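Local coordinates for protein abietadiene synthase, chloroplastic (Abies grandis, PDB 3S9V) that is a plant terpene synthase, a predominantly helical enzyme that carries the metal-binding domain of the terpene synthase family, at residues L746-E749 with T750-M754; E506-F509 with S510-F514; E667-F670 with L671-G675; I739-I742 with Y743-V747; L641-V644 with V645-A649. All coordinates share one frame; numbering follows the deposited sequence.

Contact 1 of 5, residues L746-E749 with T750-M754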
loop_
_atom_site.group_PDB
_atom_site.type_symbol
_atom_site.label_atom_id
_atom_site.label_comp_id
_atom_site.label_asym_id
_atom_site.label_seq_id
_atom_site.Cartn_x
_atom_site.Cartn_y
_atom_site.Cartn_z
ATOM N N LEU A 746 3.224 -16.562 -9.243
ATOM C CA LEU A 746 2.313 -17.589 -9.745
ATOM C C LEU A 746 1.708 -18.379 -8.598
ATOM O O LEU A 746 0.532 -18.710 -8.618
ATOM C CB LEU A 746 3.040 -18.550 -10.685
ATOM C CG LEU A 746 3.215 -18.078 -12.123
ATOM C CD1 LEU A 746 4.085 -19.067 -12.876
ATOM C CD2 LEU A 746 1.846 -17.946 -12.788
ATOM N N VAL A 747 2.517 -18.680 -7.594
ATOM C CA VAL A 747 2.026 -19.436 -6.462
ATOM C C VAL A 747 1.161 -18.595 -5.523
ATOM O O VAL A 747 0.030 -18.969 -5.214
ATOM C CB VAL A 747 3.189 -20.042 -5.654
ATOM C CG1 VAL A 747 2.644 -20.766 -4.414
ATOM C CG2 VAL A 747 3.960 -21.019 -6.517
ATOM N N PHE A 748 1.691 -17.452 -5.094
ATOM C CA PHE A 748 0.999 -16.571 -4.153
ATOM C C PHE A 748 -0.247 -15.871 -4.709
ATOM O O PHE A 748 -1.250 -15.719 -4.016
ATOM C CB PHE A 748 1.991 -15.526 -3.626
ATOM C CG PHE A 748 1.491 -14.763 -2.435
ATOM C CD1 PHE A 748 1.383 -15.375 -1.197
ATOM C CD2 PHE A 748 1.115 -13.432 -2.556
ATOM C CE1 PHE A 748 0.908 -14.675 -0.098
ATOM C CE2 PHE A 748 0.635 -12.726 -1.458
ATOM C CZ PHE A 748 0.535 -13.347 -0.234
ATOM N N GLU A 749 -0.178 -15.430 -5.959
ATOM C CA GLU A 749 -1.308 -14.749 -6.582
ATOM C C GLU A 749 -2.453 -15.710 -6.856
ATOM O O GLU A 749 -3.623 -15.326 -6.805
ATOM C CB GLU A 749 -0.878 -14.090 -7.890
ATOM C CG GLU A 749 0.158 -12.987 -7.728
ATOM C CD GLU A 749 -0.304 -11.876 -6.805
ATOM O OE1 GLU A 749 -1.489 -11.495 -6.877
ATOM O OE2 GLU A 749 0.521 -11.377 -6.014
ATOM N N THR A 750 -2.123 -16.960 -7.166
ATOM C CA THR A 750 -3.159 -17.942 -7.423
ATOM C C THR A 750 -3.956 -18.134 -6.125
ATOM O O THR A 750 -5.177 -18.237 -6.165
ATOM C CB THR A 750 -2.562 -19.282 -7.930
ATOM O OG1 THR A 750 -2.046 -19.105 -9.260
ATOM C CG2 THR A 750 -3.620 -20.359 -7.966
ATOM N N ALA A 751 -3.280 -18.156 -4.975
ATOM C CA ALA A 751 -3.988 -18.297 -3.697
ATOM C C ALA A 751 -4.877 -17.063 -3.474
ATOM O O ALA A 751 -6.020 -17.181 -3.038
ATOM C CB ALA A 751 -2.987 -18.448 -2.526
ATOM N N ARG A 752 -4.353 -15.882 -3.794
ATOM C CA ARG A 752 -5.109 -14.644 -3.623
ATOM C C ARG A 752 -6.378 -14.620 -4.461
ATOM O O ARG A 752 -7.437 -14.220 -3.980
ATOM C CB ARG A 752 -4.248 -13.439 -3.987
ATOM C CG ARG A 752 -2.982 -13.330 -3.167
ATOM C CD ARG A 752 -2.093 -12.215 -3.681
ATOM N NE ARG A 752 -2.334 -10.961 -2.991
ATOM C CZ ARG A 752 -1.642 -9.850 -3.216
ATOM N NH1 ARG A 752 -0.676 -9.844 -4.123
ATOM N NH2 ARG A 752 -1.894 -8.758 -2.509
ATOM N N ILE A 753 -6.264 -15.036 -5.718
ATOM C CA ILE A 753 -7.417 -15.064 -6.602
ATOM C C ILE A 753 -8.555 -15.833 -5.938
ATOM O O ILE A 753 -9.710 -15.435 -6.044
ATOM C CB ILE A 753 -7.061 -15.703 -7.973
ATOM C CG1 ILE A 753 -6.477 -14.638 -8.896
ATOM C CG2 ILE A 753 -8.297 -16.299 -8.630
ATOM C CD1 ILE A 753 -7.447 -13.493 -9.191
ATOM N N MET A 754 -8.229 -16.922 -5.243
ATOM C CA MET A 754 -9.253 -17.712 -4.564
ATOM C C MET A 754 -9.820 -16.957 -3.356
ATOM O O MET A 754 -11.019 -16.999 -3.087
ATOM C CB MET A 754 -8.681 -19.063 -4.128
ATOM C CG MET A 754 -8.346 -20.012 -5.283
ATOM S SD MET A 754 -9.784 -20.577 -6.240
ATOM C CE MET A 754 -10.486 -21.776 -5.092
#

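Contact 2 of 5, residues E506-F509 with S510-F514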
loop_
_atom_site.group_PDB
_atom_site.type_symbol
_atom_site.label_atom_id
_atom_site.label_comp_id
_atom_site.label_asym_id
_atom_site.label_seq_id
_atom_site.Cartn_x
_atom_site.Cartn_y
_atom_site.Cartn_z
ATOM N N GLU A 506 -14.219 -15.133 -17.332
ATOM C CA GLU A 506 -14.108 -15.221 -15.885
ATOM C C GLU A 506 -12.777 -15.868 -15.499
ATOM O O GLU A 506 -12.120 -15.439 -14.553
ATOM C CB GLU A 506 -15.288 -16.042 -15.366
ATOM C CG GLU A 506 -15.434 -16.171 -13.871
ATOM C CD GLU A 506 -16.737 -16.869 -13.512
ATOM O OE1 GLU A 506 -17.810 -16.308 -13.827
ATOM O OE2 GLU A 506 -16.693 -17.979 -12.933
ATOM N N ILE A 507 -12.378 -16.886 -16.253
ATOM C CA ILE A 507 -11.129 -17.596 -15.997
ATOM C C ILE A 507 -9.895 -16.822 -16.456
ATOM O O ILE A 507 -8.843 -16.882 -15.814
ATOM C CB ILE A 507 -11.132 -18.977 -16.684
ATOM C CG1 ILE A 507 -12.128 -19.897 -15.979
ATOM C CG2 ILE A 507 -9.735 -19.584 -16.664
ATOM C CD1 ILE A 507 -12.198 -21.289 -16.576
ATOM N N TYR A 508 -10.017 -16.098 -17.562
ATOM C CA TYR A 508 -8.895 -15.326 -18.086
ATOM C C TYR A 508 -8.594 -14.139 -17.173
ATOM O O TYR A 508 -7.464 -13.650 -17.117
ATOM C CB TYR A 508 -9.198 -14.821 -19.497
ATOM C CG TYR A 508 -8.105 -13.936 -20.037
ATOM C CD1 TYR A 508 -6.846 -14.456 -20.325
ATOM C CD2 TYR A 508 -8.304 -12.564 -20.194
ATOM C CE1 TYR A 508 -5.807 -13.638 -20.751
ATOM C CE2 TYR A 508 -7.273 -11.733 -20.615
ATOM C CZ TYR A 508 -6.026 -12.277 -20.889
ATOM O OH TYR A 508 -4.988 -11.459 -21.271
ATOM N N PHE A 509 -9.614 -13.680 -16.460
ATOM C CA PHE A 509 -9.465 -12.560 -15.544
ATOM C C PHE A 509 -8.383 -12.831 -14.507
ATOM O O PHE A 509 -7.573 -11.960 -14.196
ATOM C CB PHE A 509 -10.785 -12.292 -14.817
ATOM C CG PHE A 509 -10.617 -11.572 -13.503
ATOM C CD1 PHE A 509 -10.265 -10.228 -13.468
ATOM C CD2 PHE A 509 -10.779 -12.249 -12.300
ATOM C CE1 PHE A 509 -10.079 -9.572 -12.255
ATOM C CE2 PHE A 509 -10.592 -11.597 -11.075
ATOM C CZ PHE A 509 -10.244 -10.261 -11.056
ATOM N N SER A 510 -8.390 -14.045 -13.969
ATOM C CA SER A 510 -7.440 -14.434 -12.941
ATOM C C SER A 510 -5.986 -14.098 -13.241
ATOM O O SER A 510 -5.419 -13.202 -12.623
ATOM C CB SER A 510 -7.585 -15.926 -12.630
ATOM O OG SER A 510 -8.850 -16.187 -12.052
ATOM N N PRO A 511 -5.359 -14.800 -14.195
ATOM C CA PRO A 511 -3.959 -14.452 -14.453
ATOM C C PRO A 511 -3.779 -13.013 -14.934
ATOM O O PRO A 511 -2.771 -12.373 -14.640
ATOM C CB PRO A 511 -3.541 -15.475 -15.502
ATOM C CG PRO A 511 -4.797 -15.659 -16.286
ATOM C CD PRO A 511 -5.857 -15.749 -15.206
ATOM N N ALA A 512 -4.757 -12.508 -15.672
ATOM C CA ALA A 512 -4.682 -11.150 -16.192
ATOM C C ALA A 512 -4.612 -10.132 -15.060
ATOM O O ALA A 512 -4.019 -9.075 -15.201
ATOM C CB ALA A 512 -5.895 -10.865 -17.084
ATOM N N SER A 513 -5.219 -10.460 -13.932
ATOM C CA SER A 513 -5.228 -9.556 -12.797
ATOM C C SER A 513 -3.891 -9.473 -12.053
ATOM O O SER A 513 -3.641 -8.478 -11.361
ATOM C CB SER A 513 -6.322 -9.965 -11.810
ATOM O OG SER A 513 -5.883 -11.041 -10.992
ATOM N N PHE A 514 -3.034 -10.490 -12.177
ATOM C CA PHE A 514 -1.753 -10.451 -11.470
ATOM C C PHE A 514 -0.480 -10.557 -12.308
ATOM O O PHE A 514 0.503 -9.894 -11.991
ATOM C CB PHE A 514 -1.736 -11.468 -10.307
ATOM C CG PHE A 514 -1.822 -12.915 -10.731
ATOM C CD1 PHE A 514 -0.685 -13.605 -11.145
ATOM C CD2 PHE A 514 -3.037 -13.595 -10.684
ATOM C CE1 PHE A 514 -0.753 -14.961 -11.509
ATOM C CE2 PHE A 514 -3.122 -14.945 -11.043
ATOM C CZ PHE A 514 -1.976 -15.629 -11.457
#

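Contact 3 of 5, residues E667-F670 with L671-G675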
loop_
_atom_site.group_PDB
_atom_site.type_symbol
_atom_site.label_atom_id
_atom_site.label_comp_id
_atom_site.label_asym_id
_atom_site.label_seq_id
_atom_site.Cartn_x
_atom_site.Cartn_y
_atom_site.Cartn_z
ATOM N N GLU A 667 5.813 -31.403 -3.742
ATOM C CA GLU A 667 6.481 -31.748 -2.491
ATOM C C GLU A 667 6.868 -30.522 -1.664
ATOM O O GLU A 667 7.266 -30.660 -0.513
ATOM C CB GLU A 667 7.738 -32.581 -2.769
ATOM C CG GLU A 667 7.496 -34.088 -2.873
ATOM C CD GLU A 667 6.413 -34.457 -3.878
ATOM O OE1 GLU A 667 6.566 -34.104 -5.071
ATOM O OE2 GLU A 667 5.415 -35.101 -3.474
ATOM N N SER A 668 6.755 -29.326 -2.240
ATOM C CA SER A 668 7.116 -28.112 -1.504
ATOM C C SER A 668 6.003 -27.603 -0.584
ATOM O O SER A 668 4.816 -27.700 -0.900
ATOM C CB SER A 668 7.520 -26.993 -2.470
ATOM O OG SER A 668 6.396 -26.463 -3.159
ATOM N N ARG A 669 6.401 -27.051 0.552
ATOM C CA ARG A 669 5.455 -26.504 1.519
ATOM C C ARG A 669 4.727 -25.325 0.882
ATOM O O ARG A 669 3.543 -25.112 1.124
ATOM C CB ARG A 669 6.207 -26.039 2.769
ATOM C CG ARG A 669 5.354 -25.364 3.828
ATOM C CD ARG A 669 4.356 -26.333 4.461
ATOM N NE ARG A 669 3.631 -25.719 5.573
ATOM C CZ ARG A 669 2.574 -26.263 6.173
ATOM N NH1 ARG A 669 2.110 -27.436 5.772
ATOM N NH2 ARG A 669 1.966 -25.627 7.164
ATOM N N PHE A 670 5.447 -24.575 0.053
ATOM C CA PHE A 670 4.912 -23.394 -0.624
ATOM C C PHE A 670 3.666 -23.722 -1.449
ATOM O O PHE A 670 2.595 -23.156 -1.221
ATOM C CB PHE A 670 6.013 -22.788 -1.505
ATOM C CG PHE A 670 5.723 -21.392 -1.993
ATOM C CD1 PHE A 670 4.851 -20.560 -1.308
ATOM C CD2 PHE A 670 6.358 -20.902 -3.135
ATOM C CE1 PHE A 670 4.609 -19.258 -1.748
ATOM C CE2 PHE A 670 6.124 -19.606 -3.580
ATOM C CZ PHE A 670 5.246 -18.780 -2.883
ATOM N N LEU A 671 3.799 -24.649 -2.392
ATOM C CA LEU A 671 2.672 -25.037 -3.234
ATOM C C LEU A 671 1.560 -25.708 -2.414
ATOM O O LEU A 671 0.381 -25.540 -2.707
ATOM C CB LEU A 671 3.136 -25.995 -4.332
ATOM C CG LEU A 671 2.185 -26.142 -5.527
ATOM C CD1 LEU A 671 2.402 -24.964 -6.479
ATOM C CD2 LEU A 671 2.448 -27.454 -6.256
ATOM N N GLN A 672 1.943 -26.472 -1.398
ATOM C CA GLN A 672 0.973 -27.154 -0.552
ATOM C C GLN A 672 0.079 -26.164 0.187
ATOM O O GLN A 672 -1.135 -26.359 0.274
ATOM C CB GLN A 672 1.693 -28.074 0.446
ATOM C CG GLN A 672 2.484 -29.192 -0.233
ATOM C CD GLN A 672 3.305 -30.037 0.731
ATOM O OE1 GLN A 672 3.717 -29.569 1.790
ATOM N NE2 GLN A 672 3.566 -31.284 0.351
ATOM N N LEU A 673 0.676 -25.095 0.704
ATOM C CA LEU A 673 -0.078 -24.076 1.422
ATOM C C LEU A 673 -1.055 -23.346 0.502
ATOM O O LEU A 673 -2.163 -22.990 0.909
ATOM C CB LEU A 673 0.880 -23.074 2.066
ATOM C CG LEU A 673 1.513 -23.504 3.393
ATOM C CD1 LEU A 673 2.616 -22.531 3.767
ATOM C CD2 LEU A 673 0.455 -23.545 4.475
ATOM N N MET A 674 -0.629 -23.121 -0.735
ATOM C CA MET A 674 -1.452 -22.445 -1.726
ATOM C C MET A 674 -2.695 -23.286 -1.928
ATOM O O MET A 674 -3.819 -22.785 -1.872
ATOM C CB MET A 674 -0.690 -22.312 -3.056
ATOM C CG MET A 674 -1.547 -21.838 -4.228
ATOM S SD MET A 674 -0.790 -22.166 -5.851
ATOM C CE MET A 674 -1.014 -23.926 -5.903
ATOM N N GLY A 675 -2.478 -24.575 -2.165
ATOM C CA GLY A 675 -3.590 -25.488 -2.362
ATOM C C GLY A 675 -4.480 -25.558 -1.135
ATOM O O GLY A 675 -5.707 -25.565 -1.250
#

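Contact 4 of 5, residues I739-I742 with Y743-V747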
loop_
_atom_site.group_PDB
_atom_site.type_symbol
_atom_site.label_atom_id
_atom_site.label_comp_id
_atom_site.label_asym_id
_atom_site.label_seq_id
_atom_site.Cartn_x
_atom_site.Cartn_y
_atom_site.Cartn_z
ATOM N N ILE A 739 13.428 -17.842 -4.382
ATOM C CA ILE A 739 12.882 -18.366 -5.628
ATOM C C ILE A 739 12.679 -17.214 -6.606
ATOM O O ILE A 739 12.327 -16.110 -6.200
ATOM C CB ILE A 739 11.520 -19.019 -5.361
ATOM C CG1 ILE A 739 11.675 -20.095 -4.286
ATOM C CG2 ILE A 739 10.938 -19.571 -6.649
ATOM C CD1 ILE A 739 10.359 -20.615 -3.746
ATOM N N PRO A 740 12.897 -17.452 -7.909
ATOM C CA PRO A 740 12.700 -16.350 -8.860
ATOM C C PRO A 740 11.310 -15.734 -8.672
ATOM O O PRO A 740 10.313 -16.444 -8.534
ATOM C CB PRO A 740 12.875 -17.029 -10.218
ATOM C CG PRO A 740 13.861 -18.114 -9.920
ATOM C CD PRO A 740 13.367 -18.669 -8.593
ATOM N N ASP A 741 11.266 -14.406 -8.659
ATOM C CA ASP A 741 10.042 -13.635 -8.453
ATOM C C ASP A 741 8.786 -14.114 -9.184
ATOM O O ASP A 741 7.718 -14.239 -8.572
ATOM C CB ASP A 741 10.299 -12.166 -8.812
ATOM C CG ASP A 741 9.269 -11.225 -8.208
ATOM O OD1 ASP A 741 9.169 -11.176 -6.959
ATOM O OD2 ASP A 741 8.559 -10.533 -8.975
ATOM N N ILE A 742 8.908 -14.372 -10.483
ATOM C CA ILE A 742 7.767 -14.797 -11.282
ATOM C C ILE A 742 7.086 -16.062 -10.764
ATOM O O ILE A 742 5.863 -16.172 -10.835
ATOM C CB ILE A 742 8.161 -14.998 -12.768
ATOM C CG1 ILE A 742 6.922 -15.347 -13.602
ATOM C CG2 ILE A 742 9.183 -16.099 -12.889
ATOM C CD1 ILE A 742 5.886 -14.237 -13.658
ATOM N N TYR A 743 7.858 -17.008 -10.235
ATOM C CA TYR A 743 7.275 -18.246 -9.724
ATOM C C TYR A 743 6.578 -18.013 -8.381
ATOM O O TYR A 743 5.570 -18.656 -8.079
ATOM C CB TYR A 743 8.346 -19.332 -9.609
ATOM C CG TYR A 743 9.045 -19.612 -10.928
ATOM C CD1 TYR A 743 10.333 -19.137 -11.171
ATOM C CD2 TYR A 743 8.401 -20.311 -11.952
ATOM C CE1 TYR A 743 10.966 -19.346 -12.399
ATOM C CE2 TYR A 743 9.023 -20.524 -13.189
ATOM C CZ TYR A 743 10.307 -20.038 -13.402
ATOM O OH TYR A 743 10.937 -20.236 -14.610
ATOM N N LYS A 744 7.100 -17.078 -7.589
ATOM C CA LYS A 744 6.486 -16.744 -6.307
ATOM C C LYS A 744 5.147 -16.047 -6.541
ATOM O O LYS A 744 4.206 -16.222 -5.771
ATOM C CB LYS A 744 7.417 -15.849 -5.472
ATOM C CG LYS A 744 8.676 -16.579 -5.046
ATOM C CD LYS A 744 9.296 -16.006 -3.798
ATOM C CE LYS A 744 9.959 -14.675 -4.040
ATOM N NZ LYS A 744 10.564 -14.179 -2.764
ATOM N N ARG A 745 5.063 -15.268 -7.617
ATOM C CA ARG A 745 3.825 -14.576 -7.961
ATOM C C ARG A 745 2.786 -15.595 -8.442
ATOM O O ARG A 745 1.610 -15.514 -8.087
ATOM C CB ARG A 745 4.082 -13.529 -9.052
ATOM C CG ARG A 745 4.927 -12.338 -8.592
ATOM C CD ARG A 745 5.366 -11.457 -9.763
ATOM N NE ARG A 745 4.234 -10.918 -10.511
ATOM C CZ ARG A 745 4.333 -10.311 -11.688
ATOM N NH1 ARG A 745 5.521 -10.158 -12.269
ATOM N NH2 ARG A 745 3.241 -9.854 -12.288
ATOM N N LEU A 746 3.224 -16.562 -9.243
ATOM C CA LEU A 746 2.313 -17.589 -9.745
ATOM C C LEU A 746 1.708 -18.379 -8.598
ATOM O O LEU A 746 0.532 -18.710 -8.618
ATOM C CB LEU A 746 3.040 -18.550 -10.685
ATOM C CG LEU A 746 3.215 -18.078 -12.123
ATOM C CD1 LEU A 746 4.085 -19.067 -12.876
ATOM C CD2 LEU A 746 1.846 -17.946 -12.788
ATOM N N VAL A 747 2.517 -18.680 -7.594
ATOM C CA VAL A 747 2.026 -19.436 -6.462
ATOM C C VAL A 747 1.161 -18.595 -5.523
ATOM O O VAL A 747 0.030 -18.969 -5.214
ATOM C CB VAL A 747 3.189 -20.042 -5.654
ATOM C CG1 VAL A 747 2.644 -20.766 -4.414
ATOM C CG2 VAL A 747 3.960 -21.019 -6.517
HETATM O O HOH W 1 8.398 -10.940 -11.939
#

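Contact 5 of 5, residues L641-V644 with V645-A649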
loop_
_atom_site.group_PDB
_atom_site.type_symbol
_atom_site.label_atom_id
_atom_site.label_comp_id
_atom_site.label_asym_id
_atom_site.label_seq_id
_atom_site.Cartn_x
_atom_site.Cartn_y
_atom_site.Cartn_z
ATOM N N LEU A 641 -5.257 -25.983 -7.958
ATOM C CA LEU A 641 -4.409 -24.807 -8.137
ATOM C C LEU A 641 -2.973 -25.229 -8.454
ATOM O O LEU A 641 -2.293 -24.592 -9.263
ATOM C CB LEU A 641 -4.434 -23.930 -6.886
ATOM C CG LEU A 641 -5.836 -23.445 -6.500
ATOM C CD1 LEU A 641 -5.747 -22.564 -5.269
ATOM C CD2 LEU A 641 -6.462 -22.688 -7.668
ATOM N N GLY A 642 -2.518 -26.311 -7.826
ATOM C CA GLY A 642 -1.168 -26.778 -8.073
ATOM C C GLY A 642 -0.919 -27.079 -9.549
ATOM O O GLY A 642 0.115 -26.702 -10.095
ATOM N N THR A 643 -1.872 -27.761 -10.181
ATOM C CA THR A 643 -1.792 -28.150 -11.596
ATOM C C THR A 643 -1.635 -26.938 -12.517
ATOM O O THR A 643 -0.776 -26.927 -13.411
ATOM C CB THR A 643 -3.058 -28.957 -11.995
ATOM O OG1 THR A 643 -3.032 -30.211 -11.312
ATOM C CG2 THR A 643 -3.128 -29.194 -13.513
ATOM N N VAL A 644 -2.457 -25.920 -12.277
ATOM C CA VAL A 644 -2.417 -24.696 -13.054
ATOM C C VAL A 644 -1.019 -24.071 -12.968
ATOM O O VAL A 644 -0.434 -23.670 -13.975
ATOM C CB VAL A 644 -3.455 -23.702 -12.521
ATOM C CG1 VAL A 644 -3.448 -22.434 -13.373
ATOM C CG2 VAL A 644 -4.833 -24.361 -12.508
ATOM N N VAL A 645 -0.480 -24.006 -11.757
ATOM C CA VAL A 645 0.845 -23.442 -11.547
ATOM C C VAL A 645 1.966 -24.237 -12.214
ATOM O O VAL A 645 2.787 -23.678 -12.938
ATOM C CB VAL A 645 1.166 -23.333 -10.040
ATOM C CG1 VAL A 645 2.635 -22.983 -9.838
ATOM C CG2 VAL A 645 0.283 -22.267 -9.406
ATOM N N LEU A 646 1.997 -25.540 -11.972
ATOM C CA LEU A 646 3.049 -26.375 -12.521
ATOM C C LEU A 646 3.123 -26.384 -14.049
ATOM O O LEU A 646 4.207 -26.498 -14.625
ATOM C CB LEU A 646 2.915 -27.789 -11.967
ATOM C CG LEU A 646 3.143 -27.836 -10.445
ATOM C CD1 LEU A 646 2.917 -29.248 -9.917
ATOM C CD2 LEU A 646 4.555 -27.373 -10.120
ATOM N N ILE A 647 1.985 -26.252 -14.714
ATOM C CA ILE A 647 2.017 -26.225 -16.165
ATOM C C ILE A 647 2.349 -24.812 -16.667
ATOM O O ILE A 647 3.123 -24.655 -17.608
ATOM C CB ILE A 647 0.695 -26.749 -16.747
ATOM C CG1 ILE A 647 0.495 -28.198 -16.272
ATOM C CG2 ILE A 647 0.724 -26.677 -18.269
ATOM C CD1 ILE A 647 -0.672 -28.912 -16.883
ATOM N N SER A 648 1.799 -23.787 -16.017
ATOM C CA SER A 648 2.083 -22.403 -16.401
ATOM C C SER A 648 3.569 -22.039 -16.198
ATOM O O SER A 648 4.128 -21.244 -16.956
ATOM C CB SER A 648 1.227 -21.437 -15.576
ATOM O OG SER A 648 -0.152 -21.610 -15.831
ATOM N N ALA A 649 4.192 -22.620 -15.169
ATOM C CA ALA A 649 5.594 -22.365 -14.835
ATOM C C ALA A 649 6.587 -22.727 -15.943
ATOM O O ALA A 649 7.775 -22.419 -15.841
ATOM C CB ALA A 649 5.964 -23.113 -13.553
#

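Contact 1 of 5, residues L746-E749 with T750-M754
Arg752 and Ile753 each reach back one turn of helix 741-757, with Ile753 N bonded to Glu749 O at 2.9 Å and Arg752 N to Phe748 O at 3.1 Å. Earlier in the same turn the backbone bonds from Thr750 N to Leu746 O and from Ala751 N to Val747 O are weak. Leu746 O gains a second donor from the Thr750 side chain: OG1, set beside its own backbone N (chi1 -70°), donates to it at 2.7 Å, almost in line with the carbonyl. Tyr527 OH is a further partner of this hydroxyl.

Glu749 and Arg752 lie alongside each other and point the same way. The glutamate chain folds at chi2 so that OE2 offers its syn lone pair to Arg752 NH1, a salt bridge of 2.7 Å. OE2 sits in the guanidinium plane, yet the two flat groups are turned 60° apart, and one oxygen carries the bond. Phe748 CE2 lies over one face of the guanidinium and 3.6 Å from Arg752 CD. Trp425 adds a cation-pi contact and accepts from NH2 through its carbonyl. The ion pair is thus buried beside aromatic groups, and the pairing probably offsets the cost of burying each charge.

Contact 2 of 5, residues E506-F509 with S510-F514
The Tyr508 ring carries Ala512 CB over one face, 3.9 Å above the ring plane and offset toward the rim, a CH-pi contact between residues one helical turn apart. Phe509 repeats the pattern one residue later in a more slanted form: Ser513 CB approaches the ring obliquely and off-centre, 3.8 Å from Phe509 CE1. Both rings swing away from their own backbone N (chi1 176° for Tyr508), which lays them along the next turn. The third ring, Phe514, has Pro511 CA against one face.

The helix that carries these rings is kinked at Pro511. The proline has no N-H to give to the turn before, and its CD sits instead 3.3 Å from Ile507 O. Past it, Ala512 N bonds to Tyr508 O at 3.3 Å. Ser513 N bonds to Phe509 O at 2.8 Å and also to Ser510 O. That second carbonyl takes another bond from Ser513 OG, 2.7 Å from Ser510 O and in the carbonyl plane on a lone pair, so the serine grips it twice.

Helix 504-514 is enclosed on several fronts. Tyr508 packs on helices 461-491 and 521-541 and bonds through OH to Glu481, Phe509 meets helix 768-781, and Ser510, Ser513 and Phe514 touch helix 741-757.

Contact 3 of 5, residues E667-F670 with L671-G675
Leu671 is met by Ser668, three residues earlier, whose OG accepts from Leu671 N at 3.3 Å in a nearly straight bond (165° at the hydrogen). The serine hydroxyl stands between its own backbone N and carbonyl carbon (chi1 73°), the setting that turns it to the amide, and it is also bonded to Asp665 O. Gln672 follows; its backbone N points to Ser668 O, although the position of that carbonyl is less sure, and its NE2 goes to Arg666 O.

This is an N-cap: Ser668 occupies the position just before helix 669-693, a long helix in the metal-binding family region, and supplies a side-chain acceptor for an amide of the first turn.

Leu673 brings regular helical bonding, its N lying 2.9 Å from Arg669 O. Its side chain crosses that of Arg669, with CD2 over one face of the guanidinium, 3.6 Å above the plane and toward the rim. A bend at chi2 (66°) folds the arginine over the leucine, while NE forms a salt bridge with Glu729 on helix 712-736. Met674 N then donates to Phe670 O at 3.3 Å, and the methionine side chain runs off toward helices 641-648 and 741-757, where Phe670 also packs on Val747.

Contact 4 of 5, residues I739-I742 with Y743-V747
Pro740 holds the N-cap position of helix 741-757 and lays its ring against Tyr743 in the first turn, with Pro740 CB 3.4 Å from Tyr743 CD1 at the edge of the aromatic plane. Over one face of the same ring sits Ile742 CG2, 3.6 Å above the plane, in a CH-pi contact. That methyl branch is placed there because CG1 takes the direction opposite the backbone N (chi1 -176°). Ile739, before the helix, packs its CB 3.8 Å from Lys744 CG, while Lys744 NZ bonds to the carbonyls of Phe734 and Asn737. Tyr743 OH goes to Thr652.

On another side Asp741 and Arg745 carry opposite charges one turn apart. Asp741 OD2 and Arg745 NH1 stay 4.5 Å from each other, and a water bridges them, donating to OD2 and accepting from NH1 in the guanidinium plane. NH1 also forms a salt bridge with Glu517, and NH2 bonds to Phe514 O. No direct ion pair thus joins Asp741 to Arg745, and Glu517 probably takes the larger share in balancing the arginine charge.

Contact 5 of 5, residues L641-V644 with V645-A649
Val645, Leu646 and Ile647 bond back to Leu641, Gly642 and Thr643 in turn, giving three successive helical hydrogen bonds. The middle one is the straightest of the three, Leu646 N lying 2.9 Å from Gly642 O with 171° at the hydrogen. Ser648 then doubles the bond at the next step. Its N donates to Val644 O at 3.0 Å, and its OG donates to the same oxygen at 2.8 Å. The two donors come from opposite faces of the carbonyl plane, and OG gets there because it sits beside its own backbone N, opposite the carbonyl carbon (chi1 -64°). A buried hydroxyl is thereby satisfied within the helix.

Apolar contacts across the turn are light. Thr643 and Ile647 run alongside each other in the same direction, Thr643 CG2 lying 4.2 Å from Ile647 CD1. Side-chain carbons also lie beside carbonyl oxygens of the turn before, Val645 CG2 3.5 Å from Leu641 O and Leu646 CG 3.3 Å from Gly642 O.

Polar links outward begin at Thr643 OG1, which bonds to Gln609 and Arg666. In outward packing, Val644 meets helix 521-541, Ile647 meets Trp606 on helix 599-621, and Val645 meets Leu671 and Met674. The arrangement is a short buried alpha-helix with a serine bonded back to the carbonyl one turn earlier, set within the helical bundle of a terpene synthase.

Followed from the N terminus, the contacts come in the order 2, 5, 3, 4, 1, and each is local to one helix or its first turn, so none closes a long loop and none nests within another. Contacts 4 and 1 overlap, sharing Leu746 and Val747 on helix 741-757. That helix is the common partner of the others: contact 2 meets both contact 1 and contact 4 on it, Met674 of contact 3 lies against Val747, and Val645 of contact 5 touches Leu746 O. Met674 also reaches Gly642, tying helix 669-693 to helix 641-648. Contact 2 does not touch contacts 3 or 5, its centre lying about 21 Å from that of contact 3.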